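Local coordinates for protein thymine dioxygenase (Neurospora crassa, PDB 5C3R) that probably oxidises the 5-methyl group of thymine stepwise as an iron- and 2-oxoglutarate-dependent dioxygenase, at residues A[91-96]-A[120-125]; A[160-165]-A[219-224]; A[191-196]-A[289-294]. All coordinates share one frame; numbering follows the deposited sequence.

Following the chain from the N terminus, contact 1 comes first: strand 121-125 returns to pair with strand 91-93 after a connection that includes helix 106-114. That loop is closed before the next contact opens. Contacts 2 and 3 cross: helix 147-173 opens contact 2, strand 190-200 opens contact 3, strand 222-227 closes contact 2 and strand 284-295 closes contact 3. All three reach one large mixed sheet. Contact 1 forms one edge, contact 3 pairs two strands deeper within it, and contact 2 sets helix 147-173 against strand 222-227, the neighbour of strand 284-295. Strands 121-125 and 190-200 are neighbours, joining contacts 1 and 3, while Leu224 O and Tyr293 N (2.9 Å) join contacts 2 and 3.

Contact 1: A[91-96]-A[120-125]; sequences GYSAPG and KESYEI
This is an antiparallel pairing at one edge of the large mixed sheet: Gly91, Tyr92 and Ser93 of the outermost strand lie against Glu124, Tyr123 and Ser122, and strand 121-125 is backed in turn by strand 190-200. The short axes run 4.5 Å apart at 164°. Gly91 with Glu124 and Ser93 with Ser122 are hydrogen-bonded pairs, each closed by two backbone bonds, and Tyr92 with Tyr123 is the non-hydrogen-bonded pair between them. At its backbone angles Gly91 has no room for a side chain, and the ring of Tyr123 lies by its backbone.

On the face of the two tyrosines, Tyr92 swings its ring along the strand, CG anti to the backbone N (chi1 173°), until OH donates to Glu121 OE1 at 2.6 Å. The carboxylate oxygen sits at the ring edge, in its plane, and accepts through its anti lone pair; ring and carboxylate planes stand 64° apart. Lys78 forms a salt bridge to the same oxygen, and His195 bonds to Glu121 OE2, so this buried carboxylate is gripped at both oxygens, which probably favours its charged form.

The other face is organised by one water. It donates to Gly91 O at 2.8 Å and to Glu124 OE2 at 2.9 Å, and accepts from Ser122 OG at 2.7 Å and from Ser93 OG at 3.1 Å, bridging the two strands among these side chains. Glu124 OE1 is committed elsewhere, in a salt bridge to Arg192, which binds 2-oxoglutarate. Beyond the strand, Pro95 CD rests on Lys120 O.

The pairing extends one edge of the major sheet of the double-stranded beta-helix (jelly-roll) fold of this dioxygenase family, and Glu124 brings it to the active site, close to the bound base.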
loop_
_atom_site.group_PDB
_atom_site.type_symbol
_atom_site.label_atom_id
_atom_site.label_comp_id
_atom_site.label_asym_id
_atom_site.label_seq_id
_atom_site.Cartn_x
_atom_site.Cartn_y
_atom_site.Cartn_z
ATOM N N GLY A 91 -6.175 -13.851 1.477
ATOM C CA GLY A 91 -6.751 -14.389 2.702
ATOM C C GLY A 91 -6.269 -13.731 3.976
ATOM O O GLY A 91 -5.580 -12.714 3.946
ATOM N N TYR A 92 -6.632 -14.336 5.102
ATOM C CA TYR A 92 -6.424 -13.739 6.416
ATOM C C TYR A 92 -5.089 -14.137 7.036
ATOM O O TYR A 92 -4.676 -15.285 6.933
ATOM C CB TYR A 92 -7.562 -14.145 7.363
ATOM C CG TYR A 92 -7.342 -13.703 8.787
ATOM C CD1 TYR A 92 -7.604 -12.395 9.174
ATOM C CD2 TYR A 92 -6.849 -14.586 9.741
ATOM C CE1 TYR A 92 -7.387 -11.977 10.475
ATOM C CE2 TYR A 92 -6.628 -14.178 11.043
ATOM C CZ TYR A 92 -6.897 -12.872 11.407
ATOM O OH TYR A 92 -6.685 -12.467 12.702
ATOM N N SER A 93 -4.428 -13.185 7.690
ATOM C CA SER A 93 -3.235 -13.488 8.481
ATOM C C SER A 93 -3.033 -12.531 9.653
ATOM O O SER A 93 -3.464 -11.379 9.627
ATOM C CB SER A 93 -1.987 -13.473 7.608
ATOM O OG SER A 93 -1.827 -12.209 7.000
ATOM N N ALA A 94 -2.383 -13.045 10.687
ATOM C CA ALA A 94 -1.929 -12.245 11.814
ATOM C C ALA A 94 -0.567 -12.787 12.205
ATOM O O ALA A 94 -0.425 -13.993 12.385
ATOM C CB ALA A 94 -2.899 -12.356 12.978
ATOM N N PRO A 95 0.443 -11.910 12.328
ATOM C CA PRO A 95 1.788 -12.413 12.610
ATOM C C PRO A 95 1.862 -13.153 13.943
ATOM O O PRO A 95 1.444 -12.622 14.972
ATOM C CB PRO A 95 2.652 -11.142 12.647
ATOM C CG PRO A 95 1.701 -10.016 12.872
ATOM C CD PRO A 95 0.394 -10.436 12.270
ATOM N N GLY A 96 2.372 -14.380 13.902
ATOM C CA GLY A 96 2.577 -15.171 15.103
ATOM C C GLY A 96 3.974 -14.967 15.651
ATOM O O GLY A 96 4.841 -14.388 14.984
ATOM N N LYS A 120 -1.021 -6.338 14.434
ATOM C CA LYS A 120 -1.921 -6.116 13.308
ATOM C C LYS A 120 -2.557 -7.424 12.853
ATOM O O LYS A 120 -2.114 -8.501 13.223
ATOM C CB LYS A 120 -1.165 -5.468 12.136
ATOM C CG LYS A 120 -0.158 -6.378 11.433
ATOM C CD LYS A 120 0.723 -5.609 10.457
ATOM C CE LYS A 120 1.596 -6.531 9.619
ATOM N NZ LYS A 120 0.878 -7.041 8.416
ATOM N N GLU A 121 -3.612 -7.310 12.062
ATOM C CA GLU A 121 -4.148 -8.443 11.329
ATOM C C GLU A 121 -4.620 -7.931 9.975
ATOM O O GLU A 121 -4.957 -6.757 9.830
ATOM C CB GLU A 121 -5.280 -9.130 12.110
ATOM C CG GLU A 121 -6.486 -8.251 12.373
ATOM C CD GLU A 121 -7.525 -8.908 13.259
ATOM O OE1 GLU A 121 -7.683 -10.147 13.213
ATOM O OE2 GLU A 121 -8.200 -8.167 13.999
ATOM N N SER A 122 -4.625 -8.802 8.977
ATOM C CA SER A 122 -4.967 -8.379 7.632
ATOM C C SER A 122 -5.820 -9.392 6.893
ATOM O O SER A 122 -5.901 -10.560 7.274
ATOM C CB SER A 122 -3.692 -8.093 6.835
ATOM O OG SER A 122 -2.917 -9.265 6.700
ATOM N N TYR A 123 -6.462 -8.917 5.830
ATOM C CA TYR A 123 -7.221 -9.769 4.937
ATOM C C TYR A 123 -7.067 -9.251 3.519
ATOM O O TYR A 123 -7.416 -8.099 3.223
ATOM C CB TYR A 123 -8.689 -9.788 5.336
ATOM C CG TYR A 123 -9.548 -10.649 4.443
ATOM C CD1 TYR A 123 -9.508 -12.037 4.536
ATOM C CD2 TYR A 123 -10.406 -10.077 3.508
ATOM C CE1 TYR A 123 -10.302 -12.834 3.726
ATOM C CE2 TYR A 123 -11.199 -10.868 2.686
ATOM C CZ TYR A 123 -11.146 -12.245 2.804
ATOM O OH TYR A 123 -11.934 -13.033 1.993
ATOM N N GLU A 124 -6.562 -10.110 2.640
ATOM C CA GLU A 124 -6.204 -9.694 1.296
ATOM C C GLU A 124 -7.099 -10.302 0.221
ATOM O O GLU A 124 -7.339 -11.507 0.200
ATOM C CB GLU A 124 -4.737 -10.001 1.049
ATOM C CG GLU A 124 -3.852 -9.121 1.918
ATOM C CD GLU A 124 -2.406 -9.548 1.942
ATOM O OE1 GLU A 124 -1.537 -8.683 1.710
ATOM O OE2 GLU A 124 -2.145 -10.736 2.201
ATOM N N ILE A 125 -7.586 -9.432 -0.658
ATOM C CA ILE A 125 -8.501 -9.776 -1.736
ATOM C C ILE A 125 -7.832 -9.451 -3.069
ATOM O O ILE A 125 -7.406 -8.316 -3.278
ATOM C CB ILE A 125 -9.788 -8.932 -1.629
ATOM C CG1 ILE A 125 -10.589 -9.331 -0.387
ATOM C CG2 ILE A 125 -10.642 -9.066 -2.879
ATOM C CD1 ILE A 125 -11.543 -8.255 0.085
HETATM O O HOH W 1 -3.488 -10.985 4.715
#

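Contact 2: A[160-165]-A[219-224]; sequences ALHIEV and YGSITL. With HMU (5-hydroxymethyl uracil), chain G.
His162 and Ser221 make the polar link between helix 160-165 and segment 219-224. NE2 of the imidazole donates to Ser221 OG at 3.1 Å, but the angle at the hydrogen is only 121°, so the bond is weak. With CG anti to its backbone N (chi1 176°), the histidine carries its ring out from the helix to the strand, where it meets Ile222 as well: CD2 lies 3.7 Å from Ile222 CG1, with CD1 of the same isoleucine almost as near.

The rest of the first shell is hydrocarbon. One helical turn beyond Leu161, Val165 meets the tip of Ile222, CG1 to CD1 at 3.9 Å. Leu161 itself sets CD2 against both methyl groups of Leu224, 4.1 Å from CD1. Ile222 CG1 lies between its backbone N and carbonyl carbon (chi1 64°), a torsion that brings CD1 to His162 and Val165 together. The axes of helix and strand stay 9.9 Å apart, spaced by these side chains.

Further out, Ser221 and Ile222 both face Cys295, forming a classic beta bulge in the pairing with strand 284-295; Ser221 OG also has a weak bond to Cys295 O. Val254 of strand 251-256 packs against both Ile222 and Leu224, while Phe20 and Ile53 also touch Leu161. At the other end of segment 219-224, Tyr219 N donates to O4 of 5-hydroxymethyl uracil at 2.7 Å, and the tyrosine ring lays one face over the base. Thr223 OG1 bonds to the metal ligand Asp218.

The chemistry is therefore divided: a mainly apolar interface with one weak polar link seats the helix on the major sheet, whereas the loop leading into the same strand gives the base a backbone hydrogen bond and a ring face, with Asn89 adding another hydrogen bond.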
loop_
_atom_site.group_PDB
_atom_site.type_symbol
_atom_site.label_atom_id
_atom_site.label_comp_id
_atom_site.label_asym_id
_atom_site.label_seq_id
_atom_site.Cartn_x
_atom_site.Cartn_y
_atom_site.Cartn_z
ATOM N N ALA A 160 -9.693 1.243 -11.273
ATOM C CA ALA A 160 -9.864 2.400 -12.163
ATOM C C ALA A 160 -8.932 3.549 -11.770
ATOM O O ALA A 160 -8.277 4.151 -12.628
ATOM C CB ALA A 160 -11.313 2.869 -12.164
ATOM N N LEU A 161 -8.857 3.845 -10.475
ATOM C CA LEU A 161 -8.003 4.937 -9.999
ATOM C C LEU A 161 -6.521 4.690 -10.313
ATOM O O LEU A 161 -5.805 5.626 -10.678
ATOM C CB LEU A 161 -8.210 5.180 -8.498
ATOM C CG LEU A 161 -7.408 6.321 -7.860
ATOM C CD1 LEU A 161 -7.625 7.647 -8.572
ATOM C CD2 LEU A 161 -7.763 6.455 -6.388
ATOM N N HIS A 162 -6.068 3.442 -10.173
ATOM C CA HIS A 162 -4.695 3.053 -10.546
ATOM C C HIS A 162 -4.387 3.472 -11.978
ATOM O O HIS A 162 -3.414 4.174 -12.234
ATOM C CB HIS A 162 -4.512 1.534 -10.404
ATOM C CG HIS A 162 -3.171 1.026 -10.846
ATOM N ND1 HIS A 162 -2.996 -0.230 -11.384
ATOM C CD2 HIS A 162 -1.940 1.593 -10.820
ATOM C CE1 HIS A 162 -1.719 -0.417 -11.671
ATOM N NE2 HIS A 162 -1.056 0.676 -11.341
ATOM N N ILE A 163 -5.235 3.045 -12.907
ATOM C CA ILE A 163 -5.058 3.383 -14.316
ATOM C C ILE A 163 -4.926 4.897 -14.493
ATOM O O ILE A 163 -4.031 5.372 -15.196
ATOM C CB ILE A 163 -6.215 2.813 -15.166
ATOM C CG1 ILE A 163 -6.117 1.282 -15.219
ATOM C CG2 ILE A 163 -6.185 3.359 -16.587
ATOM C CD1 ILE A 163 -7.447 0.583 -15.421
ATOM N N GLU A 164 -5.792 5.651 -13.821
ATOM C CA GLU A 164 -5.802 7.114 -13.922
ATOM C C GLU A 164 -4.534 7.772 -13.354
ATOM O O GLU A 164 -4.015 8.734 -13.935
ATOM C CB GLU A 164 -7.066 7.674 -13.252
ATOM C CG GLU A 164 -8.328 7.312 -14.020
ATOM C CD GLU A 164 -9.613 7.542 -13.253
ATOM O OE1 GLU A 164 -10.693 7.395 -13.871
ATOM O OE2 GLU A 164 -9.565 7.858 -12.046
ATOM N N VAL A 165 -4.021 7.249 -12.242
ATOM C CA VAL A 165 -2.777 7.781 -11.671
ATOM C C VAL A 165 -1.573 7.507 -12.576
ATOM O O VAL A 165 -0.671 8.336 -12.674
ATOM C CB VAL A 165 -2.504 7.257 -10.243
ATOM C CG1 VAL A 165 -1.161 7.767 -9.727
ATOM C CG2 VAL A 165 -3.606 7.703 -9.292
ATOM N N TYR A 219 6.090 -3.279 -3.023
ATOM C CA TYR A 219 6.704 -4.073 -4.088
ATOM C C TYR A 219 6.318 -3.648 -5.500
ATOM O O TYR A 219 7.121 -3.790 -6.423
ATOM C CB TYR A 219 6.304 -5.554 -3.944
ATOM C CG TYR A 219 6.441 -6.139 -2.563
ATOM C CD1 TYR A 219 7.466 -5.741 -1.711
ATOM C CD2 TYR A 219 5.562 -7.117 -2.116
ATOM C CE1 TYR A 219 7.598 -6.283 -0.447
ATOM C CE2 TYR A 219 5.688 -7.663 -0.850
ATOM C CZ TYR A 219 6.707 -7.241 -0.022
ATOM O OH TYR A 219 6.857 -7.777 1.234
ATOM N N GLY A 220 5.090 -3.151 -5.659
ATOM C CA GLY A 220 4.460 -3.000 -6.970
ATOM C C GLY A 220 4.702 -1.677 -7.665
ATOM O O GLY A 220 5.785 -1.098 -7.554
ATOM N N SER A 221 3.697 -1.212 -8.410
ATOM C CA SER A 221 3.777 0.062 -9.123
ATOM C C SER A 221 3.435 1.211 -8.171
ATOM O O SER A 221 4.289 2.053 -7.874
ATOM C CB SER A 221 2.850 0.075 -10.342
ATOM O OG SER A 221 1.530 -0.328 -9.994
ATOM N N ILE A 222 2.184 1.245 -7.710
ATOM C CA ILE A 222 1.763 2.185 -6.672
ATOM C C ILE A 222 0.873 1.495 -5.644
ATOM O O ILE A 222 0.336 0.408 -5.891
ATOM C CB ILE A 222 1.005 3.428 -7.228
ATOM C CG1 ILE A 222 -0.314 3.036 -7.887
ATOM C CG2 ILE A 222 1.876 4.212 -8.207
ATOM C CD1 ILE A 222 -1.253 4.203 -8.121
ATOM N N THR A 223 0.720 2.152 -4.500
ATOM C CA THR A 223 -0.166 1.700 -3.453
ATOM C C THR A 223 -1.106 2.845 -3.105
ATOM O O THR A 223 -0.655 3.964 -2.850
ATOM C CB THR A 223 0.629 1.285 -2.202
ATOM O OG1 THR A 223 1.461 0.169 -2.519
ATOM C CG2 THR A 223 -0.298 0.891 -1.054
ATOM N N LEU A 224 -2.409 2.566 -3.114
ATOM C CA LEU A 224 -3.406 3.530 -2.664
ATOM C C LEU A 224 -3.689 3.218 -1.210
ATOM O O LEU A 224 -4.253 2.168 -0.895
ATOM C CB LEU A 224 -4.686 3.418 -3.487
ATOM C CG LEU A 224 -4.474 3.477 -4.996
ATOM C CD1 LEU A 224 -5.726 3.015 -5.722
ATOM C CD2 LEU A 224 -4.089 4.888 -5.403
HETATM N N1 HMU G . 2.042 -7.228 0.013
HETATM C C2 HMU G . 1.880 -6.910 -1.410
HETATM O O2 HMU G . 1.205 -7.618 -2.122
HETATM N N3 HMU G . 2.548 -5.723 -1.962
HETATM C C4 HMU G . 3.337 -4.899 -1.112
HETATM O O3 HMU G . 3.612 -4.180 2.445
HETATM O O4 HMU G . 3.875 -3.928 -1.584
HETATM C C5 HMU G . 3.483 -5.225 0.308
HETATM C CM5 HMU G . 4.313 -4.366 1.240
HETATM C C6 HMU G . 2.820 -6.402 0.845
#

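Contact 3: A[191-196]-A[289-294]; sequences LRLLHY and YSIAYF. With HMU (5-hydroxymethyl uracil), chain G; AKG (2-oxoglutaric acid), chain F.
Tyr196 OH and Ser290 OG, from the two paired strands, each donate to O4 of 2-oxoglutarate at 2.7 Å. Arg288 also bonds to the cosubstrate. At the cosubstrate's other end Arg192 NH1 donates to O2 at 2.9 Å, an oxygen lying at the edge of the guanidinium in its plane. The arginine is extended until a bend at chi3 (-96°).

The ring of Phe294 stands nearly upright to that guanidinium, their planes 82° apart, with CE2 over one guanidinium face and Arg192 NE at the ring edge, in its plane. One face of Phe294 is laid against 5-hydroxymethyl uracil, CD2 lying 3.5 Å from C2 of the base.

Beneath these groups the antiparallel backbone pairs Arg192 with Ala292 through two bonds and Leu194 with Ser290 through one firm and one weak bond. On the sheet face away from the ligands, Leu191 CD1 abuts Ile291 CG2 at 3.4 Å, and Leu193 lies alongside Ile291. Further along, His195 CD2 lies over one face of Tyr289; the planes are nearly parallel, but the rings are slid apart and barely overlap.

The sheet thus separates its chemistry by face: one side packs apolar and aromatic groups under helices 57-71 and 147-173, and the other grips both carboxylates of 2-oxoglutarate beside the base.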
loop_
_atom_site.group_PDB
_atom_site.type_symbol
_atom_site.label_atom_id
_atom_site.label_comp_id
_atom_site.label_asym_id
_atom_site.label_seq_id
_atom_site.Cartn_x
_atom_site.Cartn_y
_atom_site.Cartn_z
ATOM N N LEU A 191 -6.078 -5.939 -2.694
ATOM C CA LEU A 191 -6.774 -5.114 -1.718
ATOM C C LEU A 191 -6.488 -5.686 -0.337
ATOM O O LEU A 191 -7.024 -6.738 0.027
ATOM C CB LEU A 191 -8.277 -5.130 -2.016
ATOM C CG LEU A 191 -9.267 -4.518 -1.029
ATOM C CD1 LEU A 191 -8.989 -3.039 -0.809
ATOM C CD2 LEU A 191 -10.677 -4.726 -1.565
ATOM N N ARG A 192 -5.633 -5.002 0.422
ATOM C CA ARG A 192 -5.299 -5.424 1.776
ATOM C C ARG A 192 -6.085 -4.618 2.805
ATOM O O ARG A 192 -5.836 -3.432 3.002
ATOM C CB ARG A 192 -3.798 -5.278 2.034
ATOM C CG ARG A 192 -3.374 -5.657 3.452
ATOM C CD ARG A 192 -1.907 -5.365 3.728
ATOM N NE ARG A 192 -1.044 -6.533 3.531
ATOM C CZ ARG A 192 0.267 -6.561 3.792
ATOM N NH1 ARG A 192 0.904 -5.482 4.254
ATOM N NH2 ARG A 192 0.954 -7.677 3.579
ATOM N N LEU A 193 -7.030 -5.274 3.465
ATOM C CA LEU A 193 -7.733 -4.679 4.598
ATOM C C LEU A 193 -6.864 -4.876 5.829
ATOM O O LEU A 193 -6.304 -5.953 6.026
ATOM C CB LEU A 193 -9.094 -5.344 4.807
ATOM C CG LEU A 193 -10.020 -5.400 3.589
ATOM C CD1 LEU A 193 -11.285 -6.155 3.950
ATOM C CD2 LEU A 193 -10.366 -4.011 3.080
ATOM N N LEU A 194 -6.738 -3.830 6.644
ATOM C CA LEU A 194 -5.874 -3.862 7.818
ATOM C C LEU A 194 -6.625 -3.418 9.058
ATOM O O LEU A 194 -7.401 -2.463 9.027
ATOM C CB LEU A 194 -4.659 -2.955 7.619
ATOM C CG LEU A 194 -3.505 -3.525 6.792
ATOM C CD1 LEU A 194 -2.707 -2.413 6.121
ATOM C CD2 LEU A 194 -2.604 -4.379 7.665
ATOM N N HIS A 195 -6.378 -4.121 10.153
ATOM C CA HIS A 195 -6.898 -3.743 11.448
ATOM C C HIS A 195 -5.768 -3.862 12.456
ATOM O O HIS A 195 -5.177 -4.931 12.614
ATOM C CB HIS A 195 -8.079 -4.635 11.821
ATOM C CG HIS A 195 -8.535 -4.480 13.235
ATOM N ND1 HIS A 195 -8.701 -5.555 14.080
ATOM C CD2 HIS A 195 -8.859 -3.381 13.955
ATOM C CE1 HIS A 195 -9.114 -5.127 15.260
ATOM N NE2 HIS A 195 -9.218 -3.810 15.211
ATOM N N TYR A 196 -5.446 -2.737 13.085
ATOM C CA TYR A 196 -4.456 -2.671 14.143
ATOM C C TYR A 196 -5.240 -2.525 15.447
ATOM O O TYR A 196 -5.743 -1.438 15.742
ATOM C CB TYR A 196 -3.529 -1.463 13.944
ATOM C CG TYR A 196 -2.782 -1.432 12.618
ATOM C CD1 TYR A 196 -1.517 -1.994 12.497
ATOM C CD2 TYR A 196 -3.332 -0.818 11.496
ATOM C CE1 TYR A 196 -0.826 -1.958 11.294
ATOM C CE2 TYR A 196 -2.653 -0.789 10.287
ATOM C CZ TYR A 196 -1.400 -1.354 10.196
ATOM O OH TYR A 196 -0.714 -1.314 9.010
ATOM N N TYR A 289 -7.740 1.435 11.668
ATOM C CA TYR A 289 -8.107 0.791 10.411
ATOM C C TYR A 289 -7.465 1.526 9.247
ATOM O O TYR A 289 -7.480 2.758 9.184
ATOM C CB TYR A 289 -9.622 0.805 10.214
ATOM C CG TYR A 289 -10.375 -0.063 11.190
ATOM C CD1 TYR A 289 -10.551 -1.423 10.951
ATOM C CD2 TYR A 289 -10.913 0.475 12.355
ATOM C CE1 TYR A 289 -11.243 -2.222 11.846
ATOM C CE2 TYR A 289 -11.604 -0.317 13.254
ATOM C CZ TYR A 289 -11.765 -1.661 12.995
ATOM O OH TYR A 289 -12.452 -2.443 13.892
ATOM N N SER A 290 -6.885 0.760 8.333
ATOM C CA SER A 290 -6.429 1.300 7.067
ATOM C C SER A 290 -6.709 0.272 5.984
ATOM O O SER A 290 -7.003 -0.883 6.281
ATOM C CB SER A 290 -4.939 1.645 7.118
ATOM O OG SER A 290 -4.140 0.478 7.240
ATOM N N ILE A 291 -6.635 0.714 4.735
ATOM C CA ILE A 291 -6.776 -0.161 3.585
ATOM C C ILE A 291 -5.661 0.154 2.594
ATOM O O ILE A 291 -5.566 1.285 2.087
ATOM C CB ILE A 291 -8.138 0.031 2.889
ATOM C CG1 ILE A 291 -9.279 -0.305 3.856
ATOM C CG2 ILE A 291 -8.213 -0.833 1.638
ATOM C CD1 ILE A 291 -10.666 -0.136 3.269
ATOM N N ALA A 292 -4.829 -0.847 2.317
ATOM C CA ALA A 292 -3.750 -0.717 1.350
ATOM C C ALA A 292 -4.120 -1.474 0.091
ATOM O O ALA A 292 -4.205 -2.698 0.096
ATOM C CB ALA A 292 -2.453 -1.251 1.926
ATOM N N TYR A 293 -4.345 -0.737 -0.991
ATOM C CA TYR A 293 -4.612 -1.343 -2.282
ATOM C C TYR A 293 -3.314 -1.354 -3.081
ATOM O O TYR A 293 -2.904 -0.342 -3.654
ATOM C CB TYR A 293 -5.706 -0.565 -3.011
ATOM C CG TYR A 293 -6.171 -1.198 -4.297
ATOM C CD1 TYR A 293 -7.174 -2.158 -4.297
ATOM C CD2 TYR A 293 -5.617 -0.830 -5.517
ATOM C CE1 TYR A 293 -7.612 -2.741 -5.475
ATOM C CE2 TYR A 293 -6.056 -1.395 -6.705
ATOM C CZ TYR A 293 -7.055 -2.352 -6.679
ATOM O OH TYR A 293 -7.495 -2.927 -7.854
ATOM N N PHE A 294 -2.659 -2.505 -3.108
ATOM C CA PHE A 294 -1.401 -2.643 -3.819
ATOM C C PHE A 294 -1.676 -2.786 -5.306
ATOM O O PHE A 294 -2.330 -3.738 -5.725
ATOM C CB PHE A 294 -0.625 -3.855 -3.301
ATOM C CG PHE A 294 -0.321 -3.793 -1.833
ATOM C CD1 PHE A 294 0.444 -2.761 -1.321
ATOM C CD2 PHE A 294 -0.795 -4.766 -0.964
ATOM C CE1 PHE A 294 0.732 -2.697 0.036
ATOM C CE2 PHE A 294 -0.505 -4.710 0.384
ATOM C CZ PHE A 294 0.255 -3.671 0.886
HETATM N N1 HMU G . 2.042 -7.228 0.013
HETATM C C2 HMU G . 1.880 -6.910 -1.410
HETATM O O2 HMU G . 1.205 -7.618 -2.122
HETATM N N3 HMU G . 2.548 -5.723 -1.962
HETATM C C4 HMU G . 3.337 -4.899 -1.112
HETATM O O3 HMU G . 3.612 -4.180 2.445
HETATM O O4 HMU G . 3.875 -3.928 -1.584
HETATM C C5 HMU G . 3.483 -5.225 0.308
HETATM C CM5 HMU G . 4.313 -4.366 1.240
HETATM C C6 HMU G . 2.820 -6.402 0.845
HETATM C C1 AKG F . 1.359 -1.795 4.048
HETATM O O1 AKG F . 2.189 -2.056 3.152
HETATM O O2 AKG F . 0.457 -2.607 4.343
HETATM C C2 AKG F . 1.458 -0.512 4.764
HETATM O O5 AKG F . 2.387 0.257 4.498
HETATM C C3 AKG F . 0.423 -0.171 5.824
HETATM C C4 AKG F . 0.417 1.318 6.166
HETATM C C5 AKG F . -0.770 1.699 7.033
HETATM O O3 AKG F . -1.009 2.912 7.168
HETATM O O4 AKG F . -1.476 0.823 7.593
#